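Local coordinates for muconate lactonizing enzyme (PDB 3I4K), which belongs to the enolase superfamily as a muconate lactonizing enzyme-like protein and holds a magnesium ion at the mouth of a modified TIM barrel, at residues 140-145 with 329-334; 165-170 with 196-201; 183-188 with 215-220; 223-228 with 244-249. All coordinates share one frame; numbering follows the deposited sequence.

All four contacts belong to the barrel domain, and each is largely buried. Contacts 2 and 4 are parallel strand pairs of the same sheet, built on backbone hydrogen bonds; strands 196-200 and 224-226 are neighbours, so the two pairs adjoin and together supply Asp200 and Glu226 to one magnesium ion. Contact 1 touches contact 2 through strand 137-144 but has no hydrogen bond between its own segments, relying on a phenylalanine ring instead. Contact 3 lies farthest from the chain's centre, in the helical layer: made by methyl groups, without hydrogen bonds between its segments, it joins two helices whose side chains pack on the strands of contacts 2 and 4.

Contact 1: 140-145 with 329-334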
# COMPACT_ATOMS: atom_id res chain seq x y z
N VAL A 140 -8.16 -20.17 -9.76
CA VAL A 140 -6.87 -20.82 -9.64
C VAL A 140 -6.41 -21.42 -10.96
O VAL A 140 -7.12 -22.22 -11.58
CB VAL A 140 -6.91 -21.94 -8.55
CG1 VAL A 140 -5.54 -22.60 -8.42
CG2 VAL A 140 -7.33 -21.33 -7.22
N THR A 141 -5.23 -20.99 -11.39
CA THR A 141 -4.61 -21.48 -12.61
C THR A 141 -3.76 -22.66 -12.17
O THR A 141 -3.04 -22.56 -11.18
CB THR A 141 -3.69 -20.40 -13.25
OG1 THR A 141 -4.46 -19.25 -13.62
CG2 THR A 141 -2.99 -20.96 -14.48
N TRP A 142 -3.84 -23.77 -12.90
CA TRP A 142 -3.04 -24.95 -12.56
C TRP A 142 -1.77 -24.97 -13.39
O TRP A 142 -1.81 -24.88 -14.62
CB TRP A 142 -3.86 -26.24 -12.78
CG TRP A 142 -3.09 -27.52 -12.49
CD1 TRP A 142 -2.55 -28.38 -13.40
CD2 TRP A 142 -2.75 -28.04 -11.19
NE1 TRP A 142 -1.88 -29.40 -12.76
CE2 TRP A 142 -1.99 -29.22 -11.41
CE3 TRP A 142 -3.00 -27.64 -9.87
CZ2 TRP A 142 -1.48 -30.00 -10.35
CZ3 TRP A 142 -2.49 -28.41 -8.82
CH2 TRP A 142 -1.74 -29.58 -9.07
N ALA A 143 -0.63 -25.07 -12.72
CA ALA A 143 0.66 -25.10 -13.40
C ALA A 143 1.22 -26.52 -13.49
O ALA A 143 1.22 -27.28 -12.52
CB ALA A 143 1.66 -24.20 -12.67
N LEU A 144 1.70 -26.88 -14.67
CA LEU A 144 2.29 -28.19 -14.88
C LEU A 144 3.79 -28.00 -14.99
O LEU A 144 4.26 -27.09 -15.68
CB LEU A 144 1.79 -28.83 -16.18
CG LEU A 144 0.33 -29.27 -16.31
CD1 LEU A 144 -0.55 -28.06 -16.61
CD2 LEU A 144 0.23 -30.29 -17.44
N GLY A 145 4.56 -28.83 -14.29
CA GLY A 145 6.01 -28.74 -14.40
C GLY A 145 6.31 -29.22 -15.81
O GLY A 145 5.38 -29.57 -16.54
N GLU A 329 -2.74 -18.65 -8.81
CA GLU A 329 -2.21 -19.98 -9.11
C GLU A 329 -1.82 -20.55 -7.75
O GLU A 329 -0.80 -21.23 -7.61
CB GLU A 329 -0.97 -19.90 -10.02
CG GLU A 329 0.08 -18.90 -9.56
CD GLU A 329 1.43 -19.10 -10.23
OE1 GLU A 329 1.48 -19.62 -11.37
OE2 GLU A 329 2.45 -18.71 -9.62
N LEU A 330 -2.64 -20.26 -6.75
CA LEU A 330 -2.39 -20.71 -5.39
C LEU A 330 -2.89 -22.13 -5.18
O LEU A 330 -3.87 -22.37 -4.47
CB LEU A 330 -3.05 -19.75 -4.40
CG LEU A 330 -2.46 -18.34 -4.38
CD1 LEU A 330 -3.26 -17.44 -3.46
CD2 LEU A 330 -1.00 -18.39 -3.92
N PHE A 331 -2.17 -23.07 -5.80
CA PHE A 331 -2.49 -24.49 -5.77
C PHE A 331 -1.45 -25.30 -4.99
O PHE A 331 -1.56 -26.52 -4.89
CB PHE A 331 -2.56 -25.02 -7.20
CG PHE A 331 -1.26 -24.92 -7.94
CD1 PHE A 331 -0.24 -25.84 -7.74
CD2 PHE A 331 -1.04 -23.87 -8.84
CE1 PHE A 331 0.98 -25.74 -8.41
CE2 PHE A 331 0.18 -23.75 -9.52
CZ PHE A 331 1.19 -24.69 -9.30
N GLY A 332 -0.45 -24.61 -4.46
CA GLY A 332 0.61 -25.26 -3.71
C GLY A 332 0.17 -26.49 -2.93
O GLY A 332 0.65 -27.60 -3.20
N PRO A 333 -0.75 -26.33 -1.96
CA PRO A 333 -1.27 -27.42 -1.13
C PRO A 333 -1.63 -28.69 -1.91
O PRO A 333 -1.41 -29.80 -1.42
CB PRO A 333 -2.48 -26.78 -0.46
CG PRO A 333 -2.03 -25.36 -0.28
CD PRO A 333 -1.42 -25.06 -1.62
N GLN A 334 -2.18 -28.52 -3.11
CA GLN A 334 -2.57 -29.65 -3.93
C GLN A 334 -1.39 -30.44 -4.49
O GLN A 334 -1.49 -31.64 -4.72
CB GLN A 334 -3.45 -29.18 -5.10
CG GLN A 334 -4.79 -28.64 -4.68
CD GLN A 334 -5.74 -28.48 -5.85
OE1 GLN A 334 -5.46 -27.74 -6.80
NE2 GLN A 334 -6.87 -29.17 -5.79
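Phe331 is wedged against Thr141, Trp142 and Ala143, and its single ring carries most of a contact in which no hydrogen bond joins 140-145 to 329-334. Its CG lies between the backbone N and the carbonyl carbon (chi1 63°). The ring atoms meet three consecutive residues of the other segment: CZ abuts Ala143 CB at 3.4 Å, CD2 comes within 3.3 Å of Thr141 O, and CD1 lies 3.6 Å from Trp142 CZ3. The two aromatic rings are inclined at 53°, with 4.8 Å between the Phe331 centroid and that of the six-membered ring of Trp142. In the enolase-superfamily barrel this places the segment after strand 327-328 against strand 137-144, the first strand of the barrel sheet. At the root of the side chain, Val140 CG1 lies 4.0 Å from Phe331 CB, while Thr141 O also receives a CA-H...O contact from Glu329 CA at 3.4 Å. Gln334 approaches the CE3-CZ3 side of the six-membered ring, its OE1 3.7 Å from Trp142 CZ3 and its amide plane almost perpendicular to the ring; that oxygen is hydrogen-bonded to Arg159. The carboxylate of Glu329 is held by Thr303 N and by a salt bridge to Lys169, and its side chain lies about 6 Å from the magnesium ion.

Contact 2: 165-170 with 196-201; sequences NRSFKL and SLRIDI. With MG (magnesium ion), chain J; ACY (acetic acid), chain I.
Five backbone hydrogen bonds zip 165-170 to 196-201 as parallel strands. Phe168 is held through both its N and its O: N donates to Ser196 O at 2.9 Å and O accepts from Arg198 N. Leu170 repeats the pattern, although its bond from Asp200 N is more bent, with an N-H...O angle of 139°. Apolar contacts occupy the face bearing Phe168, Leu197, Leu170 and Ile199. Leu197 CD2 touches Phe168 CB at 4.1 Å; Leu170, Leu197 and Ile199 pack on helix 177-189, the crossover helix of this beta-alpha-beta unit, whereas Phe168 packs on helix 149-163. Polar groups fill the other face. Ser167 CB lies 3.3 Å from the Arg198 guanidinium plane, offset toward the rim, and NE donates in that plane to Ser196 OG, itself also hydrogen-bonded to Glu223. Further along, the extended Lys169 chain brings NZ to Asp200 OD2 in a salt bridge whose hydrogen bond, at 3.2 Å, is weak; NZ also donates to OXT of the bound acetic acid and forms salt bridges with Glu226 and Glu329. Asp200 OD2 binds magnesium at 2.3 Å, beside Glu226 and Asp251, while OD1 is hydrogen-bonded to Asn202 N. The magnesium ion would offset part of the negative charge of the carboxylates gathered here.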
# COMPACT_ATOMS: atom_id res chain seq x y z
N ASN A 165 -10.33 -26.31 -13.29
CA ASN A 165 -9.43 -25.23 -13.70
C ASN A 165 -9.73 -24.81 -15.13
O ASN A 165 -9.79 -25.64 -16.03
CB ASN A 165 -7.97 -25.66 -13.59
CG ASN A 165 -7.62 -26.21 -12.23
OD1 ASN A 165 -7.72 -27.42 -11.99
ND2 ASN A 165 -7.21 -25.33 -11.32
N ARG A 166 -9.91 -23.50 -15.32
CA ARG A 166 -10.21 -22.95 -16.63
C ARG A 166 -8.94 -22.40 -17.30
O ARG A 166 -8.97 -21.97 -18.45
CB ARG A 166 -11.25 -21.85 -16.50
CG ARG A 166 -12.38 -22.19 -15.52
CD ARG A 166 -13.70 -21.66 -16.03
NE ARG A 166 -13.98 -22.18 -17.37
CZ ARG A 166 -15.05 -21.85 -18.09
NH1 ARG A 166 -15.95 -21.00 -17.61
NH2 ARG A 166 -15.22 -22.39 -19.30
N SER A 167 -7.84 -22.40 -16.56
CA SER A 167 -6.57 -21.91 -17.08
C SER A 167 -5.42 -22.79 -16.60
O SER A 167 -5.40 -23.26 -15.45
CB SER A 167 -6.33 -20.45 -16.64
OG SER A 167 -6.01 -20.36 -15.26
N PHE A 168 -4.46 -23.00 -17.50
CA PHE A 168 -3.29 -23.82 -17.22
C PHE A 168 -1.98 -23.14 -17.61
O PHE A 168 -1.88 -22.49 -18.66
CB PHE A 168 -3.43 -25.15 -17.97
CG PHE A 168 -4.53 -26.02 -17.44
CD1 PHE A 168 -4.32 -26.83 -16.33
CD2 PHE A 168 -5.79 -25.99 -18.03
CE1 PHE A 168 -5.36 -27.60 -15.80
CE2 PHE A 168 -6.83 -26.75 -17.51
CZ PHE A 168 -6.62 -27.56 -16.40
N LYS A 169 -0.98 -23.29 -16.75
CA LYS A 169 0.34 -22.71 -16.96
C LYS A 169 1.34 -23.85 -17.20
O LYS A 169 1.46 -24.77 -16.38
CB LYS A 169 0.73 -21.90 -15.73
CG LYS A 169 2.16 -21.42 -15.66
CD LYS A 169 2.38 -20.71 -14.34
CE LYS A 169 3.83 -20.58 -13.99
NZ LYS A 169 3.98 -19.76 -12.77
N LEU A 170 2.05 -23.78 -18.33
CA LEU A 170 3.04 -24.79 -18.71
C LEU A 170 4.48 -24.31 -18.55
O LEU A 170 4.93 -23.40 -19.26
CB LEU A 170 2.82 -25.20 -20.17
CG LEU A 170 1.44 -25.73 -20.54
CD1 LEU A 170 1.28 -25.77 -22.05
CD2 LEU A 170 1.28 -27.10 -19.94
N SER A 196 -7.47 -21.43 -21.08
CA SER A 196 -6.50 -20.37 -21.29
C SER A 196 -5.13 -20.96 -21.01
O SER A 196 -4.88 -21.46 -19.91
CB SER A 196 -6.78 -19.20 -20.34
OG SER A 196 -5.73 -18.23 -20.39
N LEU A 197 -4.24 -20.90 -21.99
CA LEU A 197 -2.90 -21.45 -21.83
C LEU A 197 -1.82 -20.39 -21.66
O LEU A 197 -1.74 -19.47 -22.47
CB LEU A 197 -2.56 -22.34 -23.03
CG LEU A 197 -3.45 -23.57 -23.23
CD1 LEU A 197 -3.02 -24.32 -24.48
CD2 LEU A 197 -3.34 -24.48 -21.99
N ARG A 198 -1.01 -20.54 -20.62
CA ARG A 198 0.10 -19.63 -20.34
C ARG A 198 1.36 -20.49 -20.19
O ARG A 198 1.27 -21.69 -19.92
CB ARG A 198 -0.10 -18.89 -19.01
CG ARG A 198 -1.40 -18.15 -18.85
CD ARG A 198 -2.49 -19.09 -18.37
NE ARG A 198 -3.75 -18.40 -18.19
CZ ARG A 198 -4.05 -17.67 -17.12
NH1 ARG A 198 -3.17 -17.53 -16.13
NH2 ARG A 198 -5.24 -17.08 -17.05
N ILE A 199 2.53 -19.87 -20.39
CA ILE A 199 3.79 -20.58 -20.22
C ILE A 199 4.68 -19.79 -19.25
O ILE A 199 4.35 -18.66 -18.87
CB ILE A 199 4.53 -20.80 -21.56
CG1 ILE A 199 4.81 -19.47 -22.26
CG2 ILE A 199 3.72 -21.73 -22.44
CD1 ILE A 199 6.11 -18.83 -21.81
N ASP A 200 5.77 -20.41 -18.83
CA ASP A 200 6.71 -19.79 -17.90
C ASP A 200 8.05 -20.49 -18.11
O ASP A 200 8.15 -21.71 -17.91
CB ASP A 200 6.22 -19.96 -16.45
CG ASP A 200 7.12 -19.27 -15.44
OD1 ASP A 200 8.12 -18.67 -15.87
OD2 ASP A 200 6.83 -19.32 -14.22
N ILE A 201 9.06 -19.74 -18.53
CA ILE A 201 10.38 -20.30 -18.78
C ILE A 201 11.38 -19.98 -17.69
O ILE A 201 12.57 -20.29 -17.81
CB ILE A 201 10.92 -19.81 -20.13
CG1 ILE A 201 9.76 -19.70 -21.12
CG2 ILE A 201 11.94 -20.82 -20.69
CD1 ILE A 201 10.17 -19.29 -22.51
MG MG J . 7.19 -17.88 -12.50
C ACY I . 7.31 -19.66 -10.56
O ACY I . 8.36 -19.27 -11.04
OXT ACY I . 6.15 -19.18 -11.01
CH3 ACY I . 7.30 -20.70 -9.46
O HOH W 1 8.73 -17.15 -13.72

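Contact 3: 183-188 with 215-220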
# COMPACT_ATOMS: atom_id res chain seq x y z
N ARG A 183 6.50 -29.08 -28.33
CA ARG A 183 5.78 -29.74 -27.25
C ARG A 183 4.59 -28.90 -26.80
O ARG A 183 3.46 -29.41 -26.70
CB ARG A 183 6.73 -29.95 -26.07
CG ARG A 183 6.10 -30.61 -24.86
CD ARG A 183 7.12 -30.76 -23.73
NE ARG A 183 7.57 -29.48 -23.19
CZ ARG A 183 7.02 -28.88 -22.13
NH1 ARG A 183 5.99 -29.45 -21.50
NH2 ARG A 183 7.50 -27.72 -21.70
N VAL A 184 4.83 -27.62 -26.54
CA VAL A 184 3.79 -26.71 -26.08
C VAL A 184 2.80 -26.34 -27.19
O VAL A 184 1.59 -26.32 -26.96
CB VAL A 184 4.40 -25.41 -25.48
CG1 VAL A 184 3.32 -24.40 -25.18
CG2 VAL A 184 5.17 -25.75 -24.21
N ALA A 185 3.31 -26.07 -28.39
CA ALA A 185 2.43 -25.71 -29.49
C ALA A 185 1.44 -26.85 -29.73
O ALA A 185 0.24 -26.62 -29.89
CB ALA A 185 3.24 -25.45 -30.75
N GLU A 186 1.96 -28.08 -29.77
CA GLU A 186 1.13 -29.26 -30.00
C GLU A 186 0.11 -29.46 -28.90
O GLU A 186 -1.03 -29.84 -29.15
CB GLU A 186 2.01 -30.52 -30.12
CG GLU A 186 2.69 -30.67 -31.49
CD GLU A 186 3.61 -31.89 -31.58
OE1 GLU A 186 3.20 -33.00 -31.18
OE2 GLU A 186 4.76 -31.73 -32.07
N LEU A 187 0.51 -29.19 -27.67
CA LEU A 187 -0.40 -29.33 -26.55
C LEU A 187 -1.49 -28.28 -26.65
O LEU A 187 -2.63 -28.50 -26.23
CB LEU A 187 0.36 -29.18 -25.23
CG LEU A 187 -0.46 -29.12 -23.95
CD1 LEU A 187 0.42 -29.51 -22.78
CD2 LEU A 187 -1.02 -27.72 -23.75
N ALA A 188 -1.14 -27.13 -27.23
CA ALA A 188 -2.07 -26.02 -27.39
C ALA A 188 -3.13 -26.34 -28.44
O ALA A 188 -4.27 -25.89 -28.33
CB ALA A 188 -1.32 -24.75 -27.77
N PRO A 215 6.87 -16.48 -31.11
CA PRO A 215 5.85 -16.19 -32.13
C PRO A 215 5.07 -17.46 -32.49
O PRO A 215 3.86 -17.42 -32.73
CB PRO A 215 6.67 -15.66 -33.30
CG PRO A 215 7.82 -14.99 -32.62
CD PRO A 215 8.19 -16.00 -31.55
N ILE A 216 5.78 -18.59 -32.53
CA ILE A 216 5.16 -19.87 -32.85
C ILE A 216 4.12 -20.23 -31.79
O ILE A 216 3.05 -20.74 -32.12
CB ILE A 216 6.22 -21.00 -32.93
CG1 ILE A 216 7.20 -20.69 -34.06
CG2 ILE A 216 5.54 -22.35 -33.19
CD1 ILE A 216 8.44 -21.56 -34.04
N LEU A 217 4.44 -19.98 -30.53
CA LEU A 217 3.51 -20.26 -29.45
C LEU A 217 2.31 -19.32 -29.48
O LEU A 217 1.21 -19.70 -29.09
CB LEU A 217 4.20 -20.16 -28.09
CG LEU A 217 5.30 -21.19 -27.83
CD1 LEU A 217 5.75 -21.10 -26.39
CD2 LEU A 217 4.76 -22.59 -28.11
N ALA A 218 2.53 -18.09 -29.94
CA ALA A 218 1.46 -17.10 -30.03
C ALA A 218 0.44 -17.53 -31.08
O ALA A 218 -0.78 -17.40 -30.89
CB ALA A 218 2.03 -15.73 -30.38
N GLU A 219 0.95 -18.03 -32.20
CA GLU A 219 0.09 -18.48 -33.29
C GLU A 219 -0.69 -19.71 -32.85
O GLU A 219 -1.80 -19.95 -33.32
CB GLU A 219 0.93 -18.79 -34.53
CG GLU A 219 0.12 -19.12 -35.78
CD GLU A 219 0.99 -19.21 -37.03
OE1 GLU A 219 1.89 -20.08 -37.08
OE2 GLU A 219 0.77 -18.40 -37.96
N ALA A 220 -0.10 -20.49 -31.94
CA ALA A 220 -0.74 -21.71 -31.44
C ALA A 220 -1.80 -21.43 -30.38
O ALA A 220 -2.52 -22.34 -29.96
CB ALA A 220 0.32 -22.66 -30.87
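Val184 and Leu217 meet where two neighbouring outer helices of the barrel, 177-189 and 207-219, lie against each other in the helical layer that surrounds the strands. The close part of the contact is built around one methyl group. Leu217 CD2 comes within 3.7 Å of Val184 CG1, the two side chains crossing at about a right angle, and the same methyl stands 3.8 Å from the backbone N of Ala185. The valine branch that meets the leucine is the one anti to the backbone N (chi1 173°). This buried side continues inward: Val184 also packs on Ile199 of strand 196-200, which ties its helix to the sheet, and both Val184 and Leu217 touch Met172 in the loop after strand 167-171.

Toward the C-terminal end of 215-220 the partners become small, and the contact passes from branched side chains to single methyl groups. Ala220, partly exposed, directs CB at Ala185, with 4.0 Å between the two CB atoms, and the backbones draw near enough there for their CA atoms to be 5.5 Å apart. On the outer side the contact thins out, where the exposed Ile216 gives up little surface to 183-188. No hydrogen bond or salt bridge links the segments, whose contact buries a modest 217 Å² in all. At its last turn a methyl group meets a backbone carbonyl: Ala188 CB lies 3.5 Å from Ala220 O.

Contact 4: 223-228 with 244-249. With MG (magnesium ion), chain J.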
# COMPACT_ATOMS: atom_id res chain seq x y z
N GLU A 223 -1.66 -17.51 -24.56
CA GLU A 223 -2.07 -16.14 -24.26
C GLU A 223 -1.19 -15.35 -23.32
O GLU A 223 -1.40 -14.16 -23.14
CB GLU A 223 -3.47 -16.13 -23.63
CG GLU A 223 -4.52 -16.91 -24.34
CD GLU A 223 -5.89 -16.63 -23.75
OE1 GLU A 223 -6.01 -16.69 -22.51
OE2 GLU A 223 -6.83 -16.35 -24.53
N LEU A 224 -0.23 -16.00 -22.69
CA LEU A 224 0.60 -15.27 -21.75
C LEU A 224 1.99 -15.85 -21.62
O LEU A 224 2.15 -17.05 -21.38
CB LEU A 224 -0.09 -15.27 -20.37
CG LEU A 224 0.58 -14.47 -19.25
CD1 LEU A 224 0.28 -12.99 -19.44
CD2 LEU A 224 0.04 -14.91 -17.90
N PHE A 225 2.99 -15.00 -21.79
CA PHE A 225 4.37 -15.44 -21.66
C PHE A 225 4.96 -14.93 -20.35
O PHE A 225 5.32 -13.75 -20.23
CB PHE A 225 5.22 -14.93 -22.82
CG PHE A 225 4.69 -15.30 -24.18
CD1 PHE A 225 4.16 -16.57 -24.42
CD2 PHE A 225 4.78 -14.40 -25.24
CE1 PHE A 225 3.72 -16.92 -25.71
CE2 PHE A 225 4.35 -14.75 -26.51
CZ PHE A 225 3.82 -16.01 -26.75
N GLU A 226 5.04 -15.80 -19.35
CA GLU A 226 5.62 -15.44 -18.06
C GLU A 226 7.14 -15.55 -18.11
O GLU A 226 7.68 -16.54 -18.60
CB GLU A 226 5.08 -16.33 -16.95
CG GLU A 226 5.75 -16.11 -15.58
CD GLU A 226 5.08 -16.89 -14.45
OE1 GLU A 226 4.11 -17.62 -14.72
OE2 GLU A 226 5.53 -16.76 -13.29
N GLN A 227 7.82 -14.51 -17.61
CA GLN A 227 9.28 -14.41 -17.55
C GLN A 227 10.04 -15.38 -18.46
O GLN A 227 10.76 -16.25 -17.98
CB GLN A 227 9.75 -14.60 -16.11
CG GLN A 227 11.12 -14.01 -15.82
CD GLN A 227 11.10 -12.48 -15.71
OE1 GLN A 227 10.25 -11.91 -15.01
NE2 GLN A 227 12.04 -11.81 -16.37
N PRO A 228 9.91 -15.22 -19.78
CA PRO A 228 10.62 -16.12 -20.70
C PRO A 228 12.12 -15.88 -20.72
O PRO A 228 12.90 -16.78 -21.04
CB PRO A 228 9.99 -15.80 -22.04
CG PRO A 228 9.72 -14.31 -21.92
CD PRO A 228 9.12 -14.22 -20.53
N THR A 244 5.01 -10.03 -30.85
CA THR A 244 3.99 -11.08 -30.83
C THR A 244 2.58 -10.65 -30.42
O THR A 244 1.63 -11.41 -30.61
CB THR A 244 4.39 -12.21 -29.90
OG1 THR A 244 4.32 -11.76 -28.53
CG2 THR A 244 5.80 -12.69 -30.22
N ASN A 245 2.46 -9.46 -29.87
CA ASN A 245 1.18 -8.95 -29.40
C ASN A 245 0.55 -9.77 -28.28
O ASN A 245 -0.64 -9.63 -28.00
CB ASN A 245 0.17 -8.80 -30.56
CG ASN A 245 0.09 -7.37 -31.06
OD1 ASN A 245 0.16 -6.43 -30.27
ND2 ASN A 245 -0.08 -7.20 -32.37
N VAL A 246 1.33 -10.63 -27.63
CA VAL A 246 0.77 -11.38 -26.51
C VAL A 246 1.38 -10.87 -25.21
O VAL A 246 2.58 -10.56 -25.13
CB VAL A 246 0.96 -12.93 -26.65
CG1 VAL A 246 1.64 -13.27 -27.94
CG2 VAL A 246 1.70 -13.49 -25.45
N SER A 247 0.53 -10.73 -24.20
CA SER A 247 0.94 -10.22 -22.90
C SER A 247 2.07 -11.02 -22.31
O SER A 247 2.23 -12.22 -22.59
CB SER A 247 -0.23 -10.24 -21.91
OG SER A 247 -1.29 -9.44 -22.38
N VAL A 248 2.82 -10.34 -21.46
CA VAL A 248 3.93 -10.91 -20.74
C VAL A 248 3.64 -10.71 -19.25
O VAL A 248 2.99 -9.73 -18.87
CB VAL A 248 5.24 -10.17 -21.10
CG1 VAL A 248 6.27 -10.32 -19.99
CG2 VAL A 248 5.78 -10.70 -22.42
N MSE A 249 4.08 -11.64 -18.42
CA MSE A 249 3.90 -11.52 -16.98
C MSE A 249 5.30 -11.54 -16.36
O MSE A 249 6.10 -12.43 -16.64
CB MSE A 249 3.06 -12.68 -16.40
CG MSE A 249 3.04 -12.71 -14.86
SE MSE A 249 1.45 -13.55 -14.09
CE MSE A 249 1.98 -15.42 -14.33
MG MG J . 7.19 -17.88 -12.50
O HOH W 2 -1.97 -12.06 -24.45
O HOH W 1 8.73 -17.15 -13.72
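Strands 224-226 and 247-249 run parallel, their short axes 29° apart, and three hydrogen bonds join the segments: Phe225 N to Ser247 O (3.0 Å), Met249 N to Phe225 O, and, just past the first strand, Gln227 N to Met249 O (2.9 Å). At the other end water 2 lies between Glu223 O and Ser247 N. On one face of the pair Phe225 CB is 4.3 Å from Val248 CG2, and the Phe225 ring has Thr244 OG1 at its edge, 3.6 Å from CE2; that hydroxyl is hydrogen-bonded to Ile240 O. Leu217 of helix 207-219 packs on the same phenyl group. The opposite face carries Leu224, Glu226 and Met249, a selenomethionine. Leu224 CD2 rests 4.0 Å from Met249 CB, and the Met249 side chain runs beside that of Glu226, pointing the same way. Extended from a CG anti to the backbone N (chi1 174°), Glu226 carries OE2 to the magnesium ion at 2.2 Å, while its OE1 pairs with Lys169. With Asp200 and Asp251, Glu226 forms the carboxylate metal site at the C-terminal strand ends that is characteristic of enolase-superfamily barrels.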